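Local structure of 3-polyprenyl-4-hydroxybenzoate decarboxylase and related decarboxylases (Pelotomaculum thermopropionicum, 6H6X) at residues B[65-70]-B[296-301]; B[78-83]-B[311-316]; B[200-203]-B[209-212]; B[302-307]-B[329-334]. The protein catalyses, as a UbiD-family enzyme dependent on prenylated FMN, the interconversion of 2,5-furandicarboxylic acid with 2-furoic acid and carbon dioxide. The protein carries 8 engineered substitutions. All coordinates share one frame; numbering follows the deposited sequence.

Interaction 1 (B[65-70]-B[296-301]). With 4LU (1-deoxy-5-O-phosphono-1-(3,3,4,5-tetramethyl-9,11-dioxo-2,3,8,9,10,11-hexahydro-7H-quinolino[1,8-fg]pteridin-12-ium-7-y l)-D-ribitol), chain I.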
# COMPACT_ATOMS: atom_id res chain seq x y z
N GLU B 65 -0.73 -14.23 10.39
CA GLU B 65 0.13 -14.96 11.34
C GLU B 65 -0.68 -15.43 12.56
O GLU B 65 -0.66 -16.62 12.87
CB GLU B 65 1.35 -14.12 11.74
N LEU B 66 -1.49 -14.54 13.15
CA LEU B 66 -2.36 -14.92 14.26
C LEU B 66 -3.43 -15.89 13.90
O LEU B 66 -3.65 -16.82 14.64
CB LEU B 66 -2.94 -13.70 14.95
CG LEU B 66 -1.83 -12.90 15.63
CD1 LEU B 66 -2.39 -11.62 16.19
CD2 LEU B 66 -1.17 -13.71 16.73
N PHE B 67 -4.08 -15.76 12.75
CA PHE B 67 -5.05 -16.78 12.40
C PHE B 67 -4.40 -18.12 12.15
O PHE B 67 -5.00 -19.15 12.42
CB PHE B 67 -5.93 -16.37 11.20
CG PHE B 67 -7.03 -15.42 11.55
CD1 PHE B 67 -8.20 -15.89 12.12
CD2 PHE B 67 -6.91 -14.08 11.32
CE1 PHE B 67 -9.23 -15.02 12.46
CE2 PHE B 67 -7.95 -13.20 11.63
CZ PHE B 67 -9.11 -13.66 12.20
N ALA B 68 -3.19 -18.12 11.61
CA ALA B 68 -2.44 -19.40 11.45
C ALA B 68 -2.13 -20.01 12.81
O ALA B 68 -2.43 -21.17 13.05
CB ALA B 68 -1.16 -19.21 10.69
N ALA B 69 -1.58 -19.23 13.71
CA ALA B 69 -1.42 -19.66 15.12
C ALA B 69 -2.73 -20.22 15.74
O ALA B 69 -2.73 -21.30 16.34
CB ALA B 69 -0.90 -18.52 15.95
N ALA B 70 -3.86 -19.54 15.51
CA ALA B 70 -5.14 -20.03 16.02
C ALA B 70 -5.50 -21.39 15.50
O ALA B 70 -6.27 -22.09 16.11
CB ALA B 70 -6.28 -19.05 15.71
N HIS B 296 -12.55 -8.34 11.32
CA HIS B 296 -13.77 -8.59 10.57
C HIS B 296 -13.44 -9.10 9.16
O HIS B 296 -13.95 -10.12 8.76
CB HIS B 296 -14.60 -7.32 10.48
CG HIS B 296 -15.90 -7.49 9.77
ND1 HIS B 296 -16.60 -6.42 9.26
CD2 HIS B 296 -16.61 -8.59 9.45
CE1 HIS B 296 -17.73 -6.85 8.72
NE2 HIS B 296 -17.75 -8.17 8.80
N LEU B 297 -12.58 -8.37 8.46
CA LEU B 297 -12.24 -8.71 7.08
C LEU B 297 -11.56 -10.09 6.95
O LEU B 297 -11.96 -10.89 6.10
CB LEU B 297 -11.36 -7.60 6.47
CG LEU B 297 -12.05 -6.22 6.31
CD1 LEU B 297 -11.16 -5.27 5.58
CD2 LEU B 297 -13.45 -6.32 5.70
N LEU B 298 -10.62 -10.41 7.86
CA LEU B 298 -9.90 -11.70 7.80
C LEU B 298 -10.72 -12.91 8.18
O LEU B 298 -10.49 -14.03 7.63
CB LEU B 298 -8.58 -11.63 8.56
CG LEU B 298 -7.56 -10.73 7.89
CD1 LEU B 298 -6.31 -10.50 8.74
CD2 LEU B 298 -7.15 -11.37 6.60
N LEU B 299 -11.68 -12.75 9.07
CA LEU B 299 -12.53 -13.87 9.41
C LEU B 299 -13.17 -14.46 8.19
O LEU B 299 -13.00 -15.65 7.90
CB LEU B 299 -13.63 -13.53 10.45
CG LEU B 299 -13.26 -13.72 11.91
CD1 LEU B 299 -14.44 -13.21 12.76
CD2 LEU B 299 -12.92 -15.19 12.16
N GLY B 300 -13.94 -13.64 7.49
CA GLY B 300 -14.56 -14.08 6.23
C GLY B 300 -13.55 -14.28 5.09
O GLY B 300 -13.68 -15.21 4.32
N GLY B 301 -12.54 -13.42 5.02
CA GLY B 301 -11.52 -13.44 3.99
C GLY B 301 -10.74 -14.74 3.86
O GLY B 301 -10.61 -15.29 2.78
C9 4LU I . -19.89 -12.34 9.34
C8 4LU I . -18.97 -11.76 10.26
C7 4LU I . -19.23 -10.56 10.94
C10 4LU I . -23.40 -11.83 8.08
C6 4LU I . -20.43 -9.75 10.50
N3 4LU I . -26.11 -11.26 8.42
C2 4LU I . -25.72 -12.33 7.66
C13 4LU I . -20.03 -7.45 11.91
C5 4LU I . -20.91 -8.42 11.14
C1 4LU I . -22.78 -8.41 9.54
O2 4LU I . -26.60 -13.07 7.11
N1 4LU I . -24.39 -12.62 7.50
C4 4LU I . -25.21 -10.43 9.03
O4 4LU I . -25.61 -9.47 9.74
C4A 4LU I . -23.74 -10.71 8.86
N5 4LU I . -22.73 -9.91 9.50
C3 4LU I . -22.19 -7.86 10.61
C12 4LU I . -21.62 -9.00 12.40
C5A 4LU I . -21.43 -10.45 9.69
C7M 4LU I . -18.20 -9.97 11.90
C8M 4LU I . -17.71 -12.56 10.49
C9A 4LU I . -21.11 -11.72 8.98
N10 4LU I . -22.02 -12.16 7.94
C1' 4LU I . -21.70 -13.29 7.08
C2' 4LU I . -22.10 -14.70 7.57
O2' 4LU I . -21.79 -14.93 8.95
C3' 4LU I . -21.31 -15.71 6.75
O3' 4LU I . -21.45 -15.40 5.36
C4' 4LU I . -21.72 -17.15 7.06
O4' 4LU I . -20.73 -18.15 6.67
C5' 4LU I . -23.04 -17.60 6.46
O5' 4LU I . -23.10 -18.96 6.94
P 4LU I . -24.06 -20.10 6.29
O2P 4LU I . -24.01 -21.32 7.22
O3P 4LU I . -25.50 -19.50 6.30
O1P 4LU I . -23.44 -20.38 4.92

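Interaction 2 (B[78-83]-B[311-316]). Engineered in segment 311-316: Asn315 (natural residue Ala).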
# COMPACT_ATOMS: atom_id res chain seq x y z
N MET B 78 -2.03 -22.68 6.22
CA MET B 78 -3.35 -22.20 6.71
C MET B 78 -4.50 -22.56 5.79
O MET B 78 -5.49 -23.20 6.23
CB MET B 78 -3.25 -20.69 6.90
CG MET B 78 -4.54 -19.93 7.22
SD MET B 78 -4.23 -18.30 7.95
CE MET B 78 -2.96 -17.79 6.80
N LEU B 79 -4.37 -22.23 4.50
CA LEU B 79 -5.50 -22.42 3.61
C LEU B 79 -5.86 -23.88 3.41
O LEU B 79 -7.06 -24.24 3.34
CB LEU B 79 -5.31 -21.70 2.28
CG LEU B 79 -5.06 -20.17 2.37
CD1 LEU B 79 -4.84 -19.56 0.99
CD2 LEU B 79 -6.19 -19.44 3.11
N GLU B 80 -4.82 -24.71 3.32
CA GLU B 80 -5.00 -26.15 3.14
C GLU B 80 -5.50 -26.75 4.45
O GLU B 80 -6.41 -27.56 4.43
CB GLU B 80 -3.69 -26.86 2.68
CG GLU B 80 -3.34 -26.65 1.19
CD GLU B 80 -2.35 -25.49 0.92
OE1 GLU B 80 -1.70 -25.48 -0.14
OE2 GLU B 80 -2.16 -24.57 1.79
N LYS B 81 -4.98 -26.32 5.59
CA LYS B 81 -5.56 -26.81 6.85
C LYS B 81 -7.06 -26.49 6.96
O LYS B 81 -7.85 -27.33 7.36
CB LYS B 81 -4.80 -26.32 8.09
CG LYS B 81 -4.86 -27.36 9.22
CD LYS B 81 -4.86 -26.78 10.63
CE LYS B 81 -4.60 -27.85 11.69
NZ LYS B 81 -5.51 -29.02 11.52
N LEU B 82 -7.46 -25.28 6.53
CA LEU B 82 -8.88 -24.89 6.61
C LEU B 82 -9.72 -25.75 5.67
O LEU B 82 -10.76 -26.26 6.07
CB LEU B 82 -9.10 -23.39 6.38
CG LEU B 82 -10.54 -22.86 6.57
CD1 LEU B 82 -11.17 -23.27 7.91
CD2 LEU B 82 -10.55 -21.34 6.44
N ALA B 83 -9.26 -25.97 4.44
CA ALA B 83 -10.02 -26.81 3.47
C ALA B 83 -10.14 -28.30 3.91
O ALA B 83 -11.18 -28.95 3.72
CB ALA B 83 -9.39 -26.71 2.09
N THR B 311 -10.71 -23.90 -5.80
CA THR B 311 -11.33 -23.74 -7.11
C THR B 311 -10.33 -23.44 -8.22
O THR B 311 -10.43 -23.98 -9.31
CB THR B 311 -12.33 -22.59 -7.14
OG1 THR B 311 -13.14 -22.62 -5.97
CG2 THR B 311 -13.23 -22.70 -8.41
N VAL B 312 -9.37 -22.57 -7.92
CA VAL B 312 -8.37 -22.22 -8.87
C VAL B 312 -7.44 -23.41 -9.12
O VAL B 312 -7.08 -23.64 -10.26
CB VAL B 312 -7.60 -20.97 -8.44
CG1 VAL B 312 -6.44 -20.68 -9.36
CG2 VAL B 312 -8.53 -19.75 -8.44
N ARG B 313 -7.04 -24.13 -8.07
CA ARG B 313 -6.14 -25.30 -8.21
C ARG B 313 -6.74 -26.42 -9.12
O ARG B 313 -6.01 -27.00 -9.90
CB ARG B 313 -5.74 -25.88 -6.86
CG ARG B 313 -4.43 -26.67 -6.89
CD ARG B 313 -4.20 -27.55 -5.65
NE ARG B 313 -4.00 -26.79 -4.40
CZ ARG B 313 -2.90 -26.10 -4.08
NH1 ARG B 313 -1.86 -26.03 -4.93
NH2 ARG B 313 -2.84 -25.47 -2.90
N GLN B 314 -8.06 -26.64 -9.06
CA GLN B 314 -8.79 -27.56 -9.94
C GLN B 314 -8.48 -27.32 -11.39
O GLN B 314 -8.24 -28.28 -12.13
CB GLN B 314 -10.32 -27.48 -9.77
CG GLN B 314 -10.99 -28.73 -9.23
CD GLN B 314 -10.87 -28.86 -7.71
OE1 GLN B 314 -11.87 -28.73 -6.98
NE2 GLN B 314 -9.65 -29.10 -7.22
N ASN B 315 -8.51 -26.05 -11.81
CA ASN B 315 -8.34 -25.71 -13.20
C ASN B 315 -6.92 -25.31 -13.53
O ASN B 315 -6.57 -25.30 -14.69
CB ASN B 315 -9.29 -24.58 -13.60
CG ASN B 315 -10.75 -24.98 -13.57
OD1 ASN B 315 -11.23 -25.68 -14.44
ND2 ASN B 315 -11.47 -24.48 -12.58
N VAL B 316 -6.11 -24.95 -12.53
CA VAL B 316 -4.79 -24.39 -12.78
C VAL B 316 -3.84 -24.96 -11.73
O VAL B 316 -3.54 -24.31 -10.71
CB VAL B 316 -4.79 -22.85 -12.75
CG1 VAL B 316 -3.40 -22.30 -13.07
CG2 VAL B 316 -5.82 -22.28 -13.73

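Interaction 3 (B[200-203]-B[209-212]). With K (potassium ion), chain G; MN (manganese (II) ion), chain H; 4LU (1-deoxy-5-O-phosphono-1-(3,3,4,5-tetramethyl-9,11-dioxo-2,3,8,9,10,11-hexahydro-7H-quinolino[1,8-fg]pteridin-12-ium-7-y l)-D-ribitol), chain I.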
# COMPACT_ATOMS: atom_id res chain seq x y z
N SER B 200 -17.12 -20.64 11.73
CA SER B 200 -18.47 -20.18 11.48
C SER B 200 -18.64 -19.49 10.12
O SER B 200 -19.78 -19.25 9.71
CB SER B 200 -18.90 -19.19 12.57
OG SER B 200 -18.24 -17.92 12.37
N GLN B 201 -17.54 -19.12 9.49
CA GLN B 201 -17.53 -18.50 8.16
C GLN B 201 -17.32 -19.47 7.00
O GLN B 201 -17.24 -19.06 5.87
CB GLN B 201 -16.43 -17.41 8.14
CG GLN B 201 -16.68 -16.35 9.20
CD GLN B 201 -18.07 -15.74 9.01
OE1 GLN B 201 -19.04 -15.97 9.81
NE2 GLN B 201 -18.21 -14.98 7.93
N ALA B 202 -17.17 -20.76 7.26
CA ALA B 202 -17.16 -21.75 6.15
C ALA B 202 -18.47 -21.71 5.34
O ALA B 202 -19.60 -21.69 5.89
CB ALA B 202 -16.93 -23.16 6.66
N THR B 203 -18.27 -21.67 4.03
CA THR B 203 -19.35 -21.69 3.06
C THR B 203 -19.35 -23.12 2.56
O THR B 203 -18.39 -23.58 1.94
CB THR B 203 -19.08 -20.69 1.91
OG1 THR B 203 -18.73 -19.41 2.44
CG2 THR B 203 -20.32 -20.56 0.99
N ASP B 209 -21.98 -29.22 9.66
CA ASP B 209 -22.07 -28.53 10.93
C ASP B 209 -20.75 -27.80 11.14
O ASP B 209 -19.68 -28.40 11.28
CB ASP B 209 -22.37 -29.57 12.02
CG ASP B 209 -22.34 -29.01 13.42
OD1 ASP B 209 -22.16 -27.79 13.61
OD2 ASP B 209 -22.49 -29.81 14.36
N GLU B 210 -20.83 -26.47 11.15
CA GLU B 210 -19.61 -25.70 11.39
C GLU B 210 -18.96 -25.92 12.75
O GLU B 210 -17.76 -25.71 12.88
CB GLU B 210 -19.83 -24.22 11.14
CG GLU B 210 -20.07 -23.97 9.67
CD GLU B 210 -21.54 -23.92 9.29
OE1 GLU B 210 -22.43 -24.48 10.00
OE2 GLU B 210 -21.79 -23.26 8.27
N LEU B 211 -19.70 -26.38 13.74
CA LEU B 211 -19.03 -26.73 15.04
C LEU B 211 -18.07 -27.93 14.89
O LEU B 211 -17.05 -27.99 15.55
CB LEU B 211 -20.07 -27.00 16.13
CG LEU B 211 -20.97 -25.83 16.52
CD1 LEU B 211 -21.87 -26.24 17.68
CD2 LEU B 211 -20.19 -24.58 16.90
N GLU B 212 -18.39 -28.83 13.98
CA GLU B 212 -17.53 -29.97 13.62
C GLU B 212 -16.32 -29.55 12.83
O GLU B 212 -15.22 -30.11 13.00
CB GLU B 212 -18.35 -31.03 12.86
CG GLU B 212 -19.39 -31.63 13.79
CD GLU B 212 -20.17 -32.81 13.22
OE1 GLU B 212 -20.21 -33.02 11.98
OE2 GLU B 212 -20.79 -33.52 14.03
K K G . -21.46 -20.66 8.06
MN MN H . -23.73 -23.53 7.01
C9 4LU I . -19.89 -12.34 9.34
C8 4LU I . -18.97 -11.76 10.26
C7 4LU I . -19.23 -10.56 10.94
C10 4LU I . -23.40 -11.83 8.08
C6 4LU I . -20.43 -9.75 10.50
N3 4LU I . -26.11 -11.26 8.42
C2 4LU I . -25.72 -12.33 7.66
C13 4LU I . -20.03 -7.45 11.91
C5 4LU I . -20.91 -8.42 11.14
C1 4LU I . -22.78 -8.41 9.54
O2 4LU I . -26.60 -13.07 7.11
N1 4LU I . -24.39 -12.62 7.50
C4 4LU I . -25.21 -10.43 9.03
O4 4LU I . -25.61 -9.47 9.74
C4A 4LU I . -23.74 -10.71 8.86
N5 4LU I . -22.73 -9.91 9.50
C3 4LU I . -22.19 -7.86 10.61
C12 4LU I . -21.62 -9.00 12.40
C5A 4LU I . -21.43 -10.45 9.69
C7M 4LU I . -18.20 -9.97 11.90
C8M 4LU I . -17.71 -12.56 10.49
C9A 4LU I . -21.11 -11.72 8.98
N10 4LU I . -22.02 -12.16 7.94
C1' 4LU I . -21.70 -13.29 7.08
C2' 4LU I . -22.10 -14.70 7.57
O2' 4LU I . -21.79 -14.93 8.95
C3' 4LU I . -21.31 -15.71 6.75
O3' 4LU I . -21.45 -15.40 5.36
C4' 4LU I . -21.72 -17.15 7.06
O4' 4LU I . -20.73 -18.15 6.67
C5' 4LU I . -23.04 -17.60 6.46
O5' 4LU I . -23.10 -18.96 6.94
P 4LU I . -24.06 -20.10 6.29
O2P 4LU I . -24.01 -21.32 7.22
O3P 4LU I . -25.50 -19.50 6.30
O1P 4LU I . -23.44 -20.38 4.92
O HOH W 1 -22.11 -22.83 5.40

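Interaction 4 (B[302-307]-B[329-334])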
# COMPACT_ATOMS: atom_id res chain seq x y z
N ILE B 302 -10.22 -15.22 4.98
CA ILE B 302 -9.45 -16.47 5.03
C ILE B 302 -10.30 -17.63 4.62
O ILE B 302 -9.85 -18.46 3.83
CB ILE B 302 -8.82 -16.67 6.41
CG1 ILE B 302 -7.73 -15.61 6.57
CG2 ILE B 302 -8.19 -18.05 6.54
CD1 ILE B 302 -7.22 -15.49 7.97
N ALA B 303 -11.54 -17.65 5.08
CA ALA B 303 -12.49 -18.67 4.62
C ALA B 303 -12.74 -18.62 3.12
O ALA B 303 -12.76 -19.67 2.44
CB ALA B 303 -13.81 -18.57 5.36
N ARG B 304 -12.92 -17.42 2.59
CA ARG B 304 -13.14 -17.29 1.12
C ARG B 304 -11.84 -17.63 0.37
O ARG B 304 -11.88 -18.21 -0.66
CB ARG B 304 -13.71 -15.94 0.74
CG ARG B 304 -15.13 -15.67 1.30
CD ARG B 304 -15.77 -14.32 0.93
NE ARG B 304 -15.18 -13.20 1.60
CZ ARG B 304 -15.55 -12.72 2.81
NH1 ARG B 304 -16.50 -13.29 3.49
NH2 ARG B 304 -14.93 -11.64 3.36
N GLU B 305 -10.68 -17.26 0.90
CA GLU B 305 -9.42 -17.61 0.27
C GLU B 305 -9.21 -19.13 0.18
O GLU B 305 -8.72 -19.62 -0.81
CB GLU B 305 -8.25 -16.98 0.98
CG GLU B 305 -8.04 -15.52 0.70
CD GLU B 305 -6.91 -14.89 1.53
OE1 GLU B 305 -6.19 -15.61 2.28
OE2 GLU B 305 -6.70 -13.65 1.43
N ALA B 306 -9.58 -19.88 1.21
CA ALA B 306 -9.43 -21.34 1.17
C ALA B 306 -10.21 -21.94 0.03
O ALA B 306 -9.71 -22.80 -0.66
CB ALA B 306 -9.87 -21.97 2.46
N VAL B 307 -11.44 -21.50 -0.13
CA VAL B 307 -12.30 -21.92 -1.23
C VAL B 307 -11.78 -21.46 -2.57
O VAL B 307 -11.81 -22.23 -3.51
CB VAL B 307 -13.75 -21.41 -1.05
CG1 VAL B 307 -14.58 -21.53 -2.33
CG2 VAL B 307 -14.41 -22.18 0.09
N SER B 329 -12.14 -5.43 0.63
CA SER B 329 -12.90 -6.03 1.76
C SER B 329 -12.77 -7.54 1.89
O SER B 329 -13.68 -8.21 2.40
CB SER B 329 -14.35 -5.56 1.77
OG SER B 329 -14.33 -4.11 1.59
N CYS B 330 -11.58 -8.05 1.53
CA CYS B 330 -11.29 -9.49 1.50
C CYS B 330 -12.44 -10.25 0.89
O CYS B 330 -12.96 -11.21 1.44
CB CYS B 330 -10.86 -10.00 2.85
SG CYS B 330 -9.44 -9.12 3.54
N ARG B 331 -12.80 -9.82 -0.32
CA ARG B 331 -13.99 -10.29 -0.98
C ARG B 331 -14.03 -9.92 -2.51
O ARG B 331 -14.32 -10.78 -3.33
CB ARG B 331 -15.15 -9.59 -0.30
CG ARG B 331 -16.50 -10.11 -0.62
CD ARG B 331 -17.51 -9.17 0.02
NE ARG B 331 -17.46 -9.13 1.47
CZ ARG B 331 -18.20 -9.87 2.28
NH1 ARG B 331 -19.11 -10.73 1.80
NH2 ARG B 331 -18.05 -9.74 3.60
N TYR B 332 -13.83 -8.66 -2.84
CA TYR B 332 -14.06 -8.15 -4.18
C TYR B 332 -12.87 -8.27 -5.11
O TYR B 332 -13.07 -8.43 -6.33
CB TYR B 332 -14.52 -6.64 -4.15
CG TYR B 332 -15.80 -6.44 -3.40
CD1 TYR B 332 -16.91 -7.22 -3.68
CD2 TYR B 332 -15.93 -5.48 -2.41
CE1 TYR B 332 -18.08 -7.08 -2.97
CE2 TYR B 332 -17.12 -5.31 -1.70
CZ TYR B 332 -18.18 -6.11 -1.98
OH TYR B 332 -19.40 -5.99 -1.34
N HIS B 333 -11.66 -8.12 -4.53
CA HIS B 333 -10.42 -8.14 -5.25
C HIS B 333 -9.56 -9.37 -4.95
O HIS B 333 -9.22 -9.60 -3.78
CB HIS B 333 -9.62 -6.89 -4.88
CG HIS B 333 -10.08 -5.66 -5.54
ND1 HIS B 333 -9.31 -4.52 -5.59
CD2 HIS B 333 -11.24 -5.38 -6.20
CE1 HIS B 333 -10.00 -3.58 -6.23
NE2 HIS B 333 -11.16 -4.09 -6.61
N ALA B 334 -9.13 -10.09 -6.00
CA ALA B 334 -8.26 -11.25 -5.87
C ALA B 334 -6.92 -11.09 -6.60
O ALA B 334 -6.86 -10.49 -7.69
CB ALA B 334 -8.98 -12.47 -6.29

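Interaction 1 (B[65-70]-B[296-301])
Phe67 sets its CG opposite its own carbonyl carbon (chi1 -79°), which carries the ring out of its helix and against Leu298 and Leu299 of the facing one. Leu298 presents its CB, whose bond from the backbone points toward the other helix: Phe67 CE2 lies 3.5 Å from Leu298 CB. On the other flank of the ring, one methyl of Leu299 closes the contact, with Phe67 CE1 3.7 Å from Leu299 CD2, the two side chains lying at about a right angle. All three residues are buried, and nothing but carbon touches between their side chains. The backbones keep well apart, Phe67 CA standing 8.4 Å from Leu298 CA, so a single aromatic ring spans the distance. The contact joins helix 64-70 of the N-terminal region to the first turns of helix 294-315, the long helix by which UbiD-family proteins connect the cofactor-binding domain to the C-terminal domain. Met78 also packs on Phe67, while Leu197 and Leu198 pack on Leu299. The cofactor lies beyond the helix: the second methyl of Leu299 reaches toward it, with Leu299 CD1 4.0 Å from C8M of the prenylated flavin. His296, one turn earlier, turns away from Phe67 and lies against the prenylated flavin, whose C13 sits over one face of the imidazole near its rim; His296 CD2 comes within 3.2 Å of C7M and His296 NE2 within 3.5 Å of C6. A hydrogen bond between His296 ND1 and Ala292 N helps fix the rotation of that imidazole against the cofactor.

Interaction 2 (B[78-83]-B[311-316])
Glu80 and Arg313 meet through one oxygen and one nitrogen: Glu80 OE1 stands 3.0 Å from Arg313 NH2, a salt bridge at the protein surface. It is single-pronged. Arg313 NH2 is 3.9 Å from Glu80 CD, and the other guanidinium nitrogens lie farther from Glu80 OE1. The carboxylate and guanidinium planes are turned only 25° from each other, although the two chains run at about a right angle. Each reaches its partner by a bend. Glu80 folds at chi2 (95°), bringing its carboxylate round toward the other helix, whereas Arg313 starts extended, with CG anti to the backbone N, and kinks at chi3 (-66°). With Arg313 CA 11.4 Å from Glu80 CA, the closest pair, the bridge depends on the length of both side chains, and charge attraction rather than shape fitting joins the segments here. Farther out, Glu80 also packs on Leu309, and Arg313 leans on Val319. Arg313 sits in the last turn of its helix, near the engineered Asn315, whose ND2 makes a weak bond of 3.5 Å to Thr311 O. Leu79, next to Glu80, is buried and packs on Glu305 and Leu309. Helix 75-87 thus lies alongside helix 294-315, while Val312 packs on Ala352 of helix 345-356 and on Val319 of strand 319-324, a strand that Leu79 also touches.

Interaction 3 (B[200-203]-B[209-212])
Ser200, Ala202 and Glu210 converge on a potassium ion, and there the contact is tight. Ser200 O binds it at 2.7 Å, Ala202 O completes the loop's share, and Glu210 OE2 comes in at 2.6 Å from the facing helix. The same Glu210 OE2 binds manganese at 2.3 Å, so one carboxylate oxygen bridges both metals. A bend at chi2 (95°) turns the Glu210 carboxylate in. Away from the ions the packing is looser: Ser200 CA is 4.3 Å from Glu210 CB, and no hydrogen bond joins the segments. Exposed Thr203 is poorly ordered. A manganese-bound water ties the loop to the cofactor, donating to Ala202 O and phosphate oxygen O1P. Gln201 lies along the ribityl chain and the flavin rim, with its CD 3.5 Å from C8M; an alanine here would probably open a gap beside that methyl and the ribityl chain, leaving Leu299 to pack there without it. Asp209 is the N-cap of helix 210-217: Leu211 N donates to Asp209 OD1 at 2.8 Å from above the carboxylate plane, while Asp209 OD2 pairs with Arg146. Cofactor phosphate oxygen O2P binds both ions, 2.2 Å from manganese, and cofactor O4' and O5' also bind potassium. Val148 O completes the potassium shell, and Asn147 and His169 that of manganese: the manganese and potassium site at the prenylated-FMN phosphate characteristic of UbiD enzymes.

Interaction 4 (B[302-307]-B[329-334])
The loop leading into strand 333-338 is held to helix 294-315 by Arg304, which grips the backbone of Cys330 and stacks on Arg331. Two nitrogens close on one oxygen: Arg304 NH2 donates to Cys330 O at 2.8 Å and Arg304 NE to Cys330 O at 3.0 Å. The oxygen lies almost in the guanidinium plane. Seen from the carbonyl, NE lies in its plane and NH2 above it. This side-on grip fixes the rotation of the Arg304 head, and a bend at chi3 (-72°) delivers it. The Arg331 guanidinium then lies flat over one face, the centres 3.9 Å apart and the planes 27° off parallel, offset toward the rims. Two like charges so close probably depend on nearby acid: Arg331 NH1 forms a salt bridge with Glu359, against which Arg304 also packs, and Tyr260 adds a cation-pi contact to Arg331. A leucine in place of Arg304 has no side-chain N-H to offer and would probably leave Cys330 O without both donors and Arg331 without its stacking partner. Ser329 and Cys330 take left-handed backbone angles ahead of the strand. His333 bonds to Glu379 of the second subunit. A stacked arginine pair, one member on a loop carbonyl and the other on an acid, thus joins helix 294-315 to the loop before strand 333-338 of the C-terminal domain's mixed sheet.

How the interactions relate
Interactions 1, 2 and 4 all use helix 294-315, at successive heights. Interaction 1, near its start, is buried and purely apolar; interaction 4, in its middle, is partly buried and rests on a gripped carbonyl and stacked guanidinium groups; interaction 2, at its far end, is a surface salt bridge whose centre is about 18 Å from the centre of the chain. Interactions 1 and 2 join the helix to consecutive N-terminal helices and touch through Met78, whereas interaction 4 stays within the C-terminal domain. Interaction 3 is buried like interaction 1 but held by metal ions. It shares the cofactor with interaction 1 and meets interaction 4 where Gln201 O packs on Ala303 CB.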